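Local coordinates for protein arginyl-trna synthetase (Thermus thermophilus, PDB 1IQ0) that probably charges tRNA(Arg) with L-arginine at the expense of ATP, releasing AMP and diphosphate, as a monomeric class I aminoacyl-tRNA synthetase, at residues 525-539 against 570-584. Residues are numbered along the deposited sequence; the frame is centred on the assembly and turned at random.
Sequences PHVLAQYLLDLAASW and VQSLQRTLATGLDLL
Leu532 lies over Gly580: its CD1 rests 3.6 Å from Gly580 C, and its CD2 occupies the place a beta carbon of residue 580 would take. CD1 also touches Leu581 CD1 and Leu584 CD1, while CD2 reaches the CD2 methyl of Leu577, the two side chains lying alongside each other but running opposite ways. One turn on, Leu535 is wedged between three side chains: its CG packs on Leu573 CD1, and its CD2 sits 3.6 Å from Thr576 CG2 and 3.7 Å from Leu577 CD2. Beyond Leu535, Trp539 turns its indole toward Leu573 and Val570. Leu573 pushes CD2 onto one indole face, 3.6 Å from the centroid of the five-membered ring and 30° off its normal, a CH-pi contact, while Val570 CG2 meets CZ3 and CH2 obliquely. Toward the other end, the Leu528 and Leu584 side chains meet at a slant, CD1 of Leu528 3.6 Å from CD2 of Leu584, and Leu584 CD1 lies against Ala529.

Thr576 turns its methyl to Leu535 by placing CG2 anti to the backbone N (OG1 at chi1 -62°); its hydroxyl donates back to Ser572 O at 2.8 Å, on the opposite face of that carbonyl from the Thr576 N bond. Tyr531 offers its ring edge to the same methyl, its OH hydrogen-bonded to Asp508 O. Helix 470-487 adds Ala476 against Trp539 and Val473 against Leu581; helix 430-448 brings Phe444 to Ala529. The two segment axes approach to 10.1 Å and run roughly antiparallel, their directions 151° apart, forming a buried, leucine-rich helix pair in the helical bundle of the largely helical DALR anticodon-binding domain of class I arginyl-tRNA synthetases.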
loop_
_atom_site.group_PDB
_atom_site.type_symbol
_atom_site.label_atom_id
_atom_site.label_comp_id
_atom_site.label_asym_id
_atom_site.label_seq_id
_atom_site.Cartn_x
_atom_site.Cartn_y
_atom_site.Cartn_z
ATOM N N PRO A 525 -0.302 -4.725 -2.566
ATOM C CA PRO A 525 0.739 -5.115 -1.615
ATOM C C PRO A 525 0.639 -6.567 -1.166
ATOM O O PRO A 525 1.659 -7.183 -0.821
ATOM C CB PRO A 525 0.527 -4.142 -0.462
ATOM C CG PRO A 525 0.083 -2.888 -1.187
ATOM C CD PRO A 525 -0.930 -3.453 -2.166
ATOM N N HIS A 526 -0.574 -7.120 -1.165
ATOM C CA HIS A 526 -0.746 -8.501 -0.724
ATOM C C HIS A 526 0.101 -9.490 -1.531
ATOM O O HIS A 526 0.420 -10.575 -1.043
ATOM C CB HIS A 526 -2.220 -8.926 -0.764
ATOM C CG HIS A 526 -2.761 -9.129 -2.143
ATOM N ND1 HIS A 526 -3.408 -8.135 -2.844
ATOM C CD2 HIS A 526 -2.751 -10.216 -2.951
ATOM C CE1 HIS A 526 -3.775 -8.599 -4.025
ATOM N NE2 HIS A 526 -3.389 -9.859 -4.116
ATOM N N VAL A 527 0.469 -9.119 -2.754
ATOM C CA VAL A 527 1.292 -9.996 -3.581
ATOM C C VAL A 527 2.701 -10.075 -2.981
ATOM O O VAL A 527 3.336 -11.123 -3.006
ATOM C CB VAL A 527 1.363 -9.494 -5.045
ATOM C CG1 VAL A 527 2.398 -10.295 -5.830
ATOM C CG2 VAL A 527 -0.011 -9.644 -5.706
ATOM N N LEU A 528 3.177 -8.971 -2.421
ATOM C CA LEU A 528 4.500 -8.962 -1.812
ATOM C C LEU A 528 4.412 -9.713 -0.491
ATOM O O LEU A 528 5.292 -10.498 -0.148
ATOM C CB LEU A 528 4.966 -7.533 -1.536
ATOM C CG LEU A 528 6.476 -7.253 -1.474
ATOM C CD1 LEU A 528 6.723 -6.195 -0.419
ATOM C CD2 LEU A 528 7.275 -8.506 -1.163
ATOM N N ALA A 529 3.338 -9.454 0.249
ATOM C CA ALA A 529 3.121 -10.096 1.531
ATOM C C ALA A 529 3.120 -11.604 1.348
ATOM O O ALA A 529 3.779 -12.322 2.091
ATOM C CB ALA A 529 1.791 -9.636 2.130
ATOM N N GLN A 530 2.385 -12.078 0.347
ATOM C CA GLN A 530 2.302 -13.505 0.078
ATOM C C GLN A 530 3.674 -14.057 -0.327
ATOM O O GLN A 530 4.047 -15.152 0.078
ATOM C CB GLN A 530 1.269 -13.778 -1.017
ATOM C CG GLN A 530 1.041 -15.255 -1.315
ATOM C CD GLN A 530 0.670 -16.052 -0.073
ATOM O OE1 GLN A 530 -0.284 -15.716 0.637
ATOM N NE2 GLN A 530 1.428 -17.113 0.196
ATOM N N TYR A 531 4.426 -13.303 -1.123
ATOM C CA TYR A 531 5.753 -13.760 -1.519
ATOM C C TYR A 531 6.638 -13.958 -0.286
ATOM O O TYR A 531 7.417 -14.911 -0.216
ATOM C CB TYR A 531 6.450 -12.751 -2.438
ATOM C CG TYR A 531 7.916 -13.084 -2.629
ATOM C CD1 TYR A 531 8.309 -14.164 -3.426
ATOM C CD2 TYR A 531 8.912 -12.370 -1.956
ATOM C CE1 TYR A 531 9.661 -14.528 -3.546
ATOM C CE2 TYR A 531 10.268 -12.728 -2.068
ATOM C CZ TYR A 531 10.629 -13.811 -2.865
ATOM O OH TYR A 531 11.955 -14.181 -2.981
ATOM N N LEU A 532 6.527 -13.047 0.675
ATOM C CA LEU A 532 7.339 -13.130 1.882
ATOM C C LEU A 532 6.991 -14.357 2.717
ATOM O O LEU A 532 7.867 -14.954 3.335
ATOM C CB LEU A 532 7.195 -11.853 2.712
ATOM C CG LEU A 532 7.771 -10.589 2.057
ATOM C CD1 LEU A 532 7.608 -9.408 3.010
ATOM C CD2 LEU A 532 9.247 -10.794 1.719
ATOM N N LEU A 533 5.715 -14.730 2.738
ATOM C CA LEU A 533 5.290 -15.915 3.471
ATOM C C LEU A 533 5.928 -17.127 2.800
ATOM O O LEU A 533 6.486 -17.997 3.471
ATOM C CB LEU A 533 3.765 -16.059 3.444
ATOM C CG LEU A 533 2.984 -15.188 4.433
ATOM C CD1 LEU A 533 1.484 -15.398 4.254
ATOM C CD2 LEU A 533 3.396 -15.555 5.853
ATOM N N ASP A 534 5.846 -17.174 1.470
ATOM C CA ASP A 534 6.421 -18.277 0.713
ATOM C C ASP A 534 7.939 -18.374 0.889
ATOM O O ASP A 534 8.482 -19.467 1.029
ATOM C CB ASP A 534 6.095 -18.136 -0.777
ATOM C CG ASP A 534 4.601 -18.226 -1.065
ATOM O OD1 ASP A 534 3.870 -18.849 -0.269
ATOM O OD2 ASP A 534 4.157 -17.692 -2.100
ATOM N N LEU A 535 8.623 -17.234 0.879
ATOM C CA LEU A 535 10.070 -17.243 1.026
ATOM C C LEU A 535 10.459 -17.688 2.433
ATOM O O LEU A 535 11.413 -18.448 2.611
ATOM C CB LEU A 535 10.656 -15.862 0.735
ATOM C CG LEU A 535 12.193 -15.825 0.756
ATOM C CD1 LEU A 535 12.762 -16.794 -0.308
ATOM C CD2 LEU A 535 12.668 -14.408 0.495
ATOM N N ALA A 536 9.717 -17.218 3.430
ATOM C CA ALA A 536 9.997 -17.589 4.805
ATOM C C ALA A 536 9.756 -19.087 4.978
ATOM O O ALA A 536 10.480 -19.757 5.719
ATOM C CB ALA A 536 9.120 -16.789 5.757
ATOM N N ALA A 537 8.749 -19.612 4.286
ATOM C CA ALA A 537 8.434 -21.039 4.357
ATOM C C ALA A 537 9.560 -21.841 3.706
ATOM O O ALA A 537 9.936 -22.914 4.186
ATOM C CB ALA A 537 7.106 -21.336 3.642
ATOM N N SER A 538 10.079 -21.317 2.597
ATOM C CA SER A 538 11.167 -21.959 1.866
ATOM C C SER A 538 12.434 -21.954 2.725
ATOM O O SER A 538 13.173 -22.936 2.770
ATOM C CB SER A 538 11.419 -21.212 0.554
ATOM O OG SER A 538 12.500 -21.776 -0.165
ATOM N N TRP A 539 12.686 -20.839 3.399
ATOM C CA TRP A 539 13.849 -20.735 4.269
ATOM C C TRP A 539 13.742 -21.732 5.429
ATOM O O TRP A 539 14.708 -22.407 5.762
ATOM C CB TRP A 539 13.978 -19.312 4.815
ATOM C CG TRP A 539 14.813 -19.218 6.048
ATOM C CD1 TRP A 539 14.375 -18.938 7.312
ATOM C CD2 TRP A 539 16.223 -19.442 6.153
ATOM N NE1 TRP A 539 15.425 -18.974 8.199
ATOM C CE2 TRP A 539 16.572 -19.282 7.515
ATOM C CE3 TRP A 539 17.225 -19.764 5.231
ATOM C CZ2 TRP A 539 17.886 -19.435 7.978
ATOM C CZ3 TRP A 539 18.537 -19.917 5.693
ATOM C CH2 TRP A 539 18.850 -19.752 7.055
ATOM N N VAL A 570 22.374 -17.473 2.710
ATOM C CA VAL A 570 21.684 -17.091 3.934
ATOM C C VAL A 570 21.624 -15.564 4.014
ATOM O O VAL A 570 20.612 -14.992 4.412
ATOM C CB VAL A 570 22.418 -17.653 5.183
ATOM C CG1 VAL A 570 21.904 -16.973 6.450
ATOM C CG2 VAL A 570 22.190 -19.172 5.277
ATOM N N GLN A 571 22.710 -14.913 3.611
ATOM C CA GLN A 571 22.782 -13.464 3.630
ATOM C C GLN A 571 21.785 -12.874 2.636
ATOM O O GLN A 571 21.077 -11.914 2.947
ATOM C CB GLN A 571 24.197 -12.990 3.282
ATOM C CG GLN A 571 24.323 -11.471 3.257
ATOM C CD GLN A 571 25.738 -11.006 2.997
ATOM O OE1 GLN A 571 26.325 -11.319 1.962
ATOM N NE2 GLN A 571 26.297 -10.257 3.939
ATOM N N SER A 572 21.736 -13.445 1.439
ATOM C CA SER A 572 20.802 -12.962 0.429
ATOM C C SER A 572 19.359 -13.107 0.936
ATOM O O SER A 572 18.517 -12.235 0.707
ATOM C CB SER A 572 20.983 -13.738 -0.879
ATOM O OG SER A 572 19.952 -13.435 -1.802
ATOM N N LEU A 573 19.075 -14.210 1.621
ATOM C CA LEU A 573 17.736 -14.425 2.159
ATOM C C LEU A 573 17.387 -13.429 3.267
ATOM O O LEU A 573 16.273 -12.913 3.303
ATOM C CB LEU A 573 17.573 -15.842 2.721
ATOM C CG LEU A 573 16.211 -15.857 3.430
ATOM C CD1 LEU A 573 15.193 -16.591 2.593
ATOM C CD2 LEU A 573 16.345 -16.429 4.814
ATOM N N GLN A 574 18.327 -13.177 4.179
ATOM C CA GLN A 574 18.072 -12.243 5.271
ATOM C C GLN A 574 17.876 -10.831 4.721
ATOM O O GLN A 574 17.011 -10.095 5.185
ATOM C CB GLN A 574 19.223 -12.256 6.281
ATOM C CG GLN A 574 20.444 -11.480 5.850
ATOM C CD GLN A 574 20.577 -10.148 6.557
ATOM O OE1 GLN A 574 19.592 -9.559 7.002
ATOM N NE2 GLN A 574 21.805 -9.653 6.643
ATOM N N ARG A 575 18.688 -10.453 3.740
ATOM C CA ARG A 575 18.568 -9.137 3.132
ATOM C C ARG A 575 17.232 -9.005 2.393
ATOM O O ARG A 575 16.588 -7.964 2.453
ATOM C CB ARG A 575 19.719 -8.893 2.156
ATOM C CG ARG A 575 21.046 -8.567 2.819
ATOM C CD ARG A 575 22.134 -8.444 1.767
ATOM N NE ARG A 575 23.411 -8.015 2.329
ATOM C CZ ARG A 575 24.519 -7.855 1.612
ATOM N NH1 ARG A 575 24.505 -8.094 0.305
ATOM N NH2 ARG A 575 25.638 -7.448 2.197
ATOM N N THR A 576 16.815 -10.066 1.711
ATOM C CA THR A 576 15.555 -10.035 0.973
ATOM C C THR A 576 14.356 -9.929 1.918
ATOM O O THR A 576 13.400 -9.204 1.638
ATOM C CB THR A 576 15.408 -11.286 0.082
ATOM O OG1 THR A 576 16.468 -11.295 -0.883
ATOM C CG2 THR A 576 14.068 -11.282 -0.645
ATOM N N LEU A 577 14.403 -10.650 3.034
ATOM C CA LEU A 577 13.309 -10.574 3.989
ATOM C C LEU A 577 13.290 -9.205 4.677
ATOM O O LEU A 577 12.219 -8.642 4.911
ATOM C CB LEU A 577 13.425 -11.683 5.031
ATOM C CG LEU A 577 13.173 -13.098 4.517
ATOM C CD1 LEU A 577 13.248 -14.066 5.685
ATOM C CD2 LEU A 577 11.789 -13.175 3.838
ATOM N N ALA A 578 14.471 -8.667 4.988
ATOM C CA ALA A 578 14.568 -7.358 5.644
ATOM C C ALA A 578 14.016 -6.264 4.734
ATOM O O ALA A 578 13.246 -5.415 5.170
ATOM C CB ALA A 578 16.034 -7.041 6.011
ATOM N N THR A 579 14.421 -6.294 3.468
ATOM C CA THR A 579 13.965 -5.317 2.486
ATOM C C THR A 579 12.462 -5.461 2.244
ATOM O O THR A 579 11.727 -4.477 2.276
ATOM C CB THR A 579 14.736 -5.486 1.160
ATOM O OG1 THR A 579 16.112 -5.151 1.383
ATOM C CG2 THR A 579 14.165 -4.571 0.066
ATOM N N GLY A 580 12.010 -6.693 2.012
ATOM C CA GLY A 580 10.593 -6.932 1.789
ATOM C C GLY A 580 9.748 -6.459 2.964
ATOM O O GLY A 580 8.757 -5.756 2.787
ATOM N N LEU A 581 10.144 -6.839 4.171
ATOM C CA LEU A 581 9.424 -6.447 5.380
ATOM C C LEU A 581 9.304 -4.926 5.482
ATOM O O LEU A 581 8.246 -4.391 5.810
ATOM C CB LEU A 581 10.155 -6.998 6.607
ATOM C CG LEU A 581 9.503 -8.114 7.439
ATOM C CD1 LEU A 581 8.375 -8.802 6.694
ATOM C CD2 LEU A 581 10.584 -9.096 7.841
ATOM N N ASP A 582 10.401 -4.241 5.186
ATOM C CA ASP A 582 10.447 -2.793 5.240
ATOM C C ASP A 582 9.440 -2.134 4.294
ATOM O O ASP A 582 8.862 -1.098 4.619
ATOM C CB ASP A 582 11.856 -2.304 4.900
ATOM C CG ASP A 582 11.973 -0.793 4.966
ATOM O OD1 ASP A 582 11.922 -0.250 6.089
ATOM O OD2 ASP A 582 12.107 -0.153 3.895
ATOM N N LEU A 583 9.229 -2.736 3.128
ATOM C CA LEU A 583 8.295 -2.176 2.158
ATOM C C LEU A 583 6.844 -2.284 2.635
ATOM O O LEU A 583 5.954 -1.652 2.079
ATOM C CB LEU A 583 8.463 -2.868 0.803
ATOM C CG LEU A 583 9.838 -2.712 0.147
ATOM C CD1 LEU A 583 9.847 -3.421 -1.213
ATOM C CD2 LEU A 583 10.163 -1.226 -0.015
ATOM N N LEU A 584 6.616 -3.088 3.667
ATOM C CA LEU A 584 5.285 -3.258 4.239
ATOM C C LEU A 584 5.273 -2.549 5.596
ATOM O O LEU A 584 4.382 -2.756 6.418
ATOM C CB LEU A 584 4.965 -4.747 4.424
ATOM C CG LEU A 584 5.086 -5.667 3.194
ATOM C CD1 LEU A 584 4.649 -7.069 3.604
ATOM C CD2 LEU A 584 4.225 -5.165 2.028
#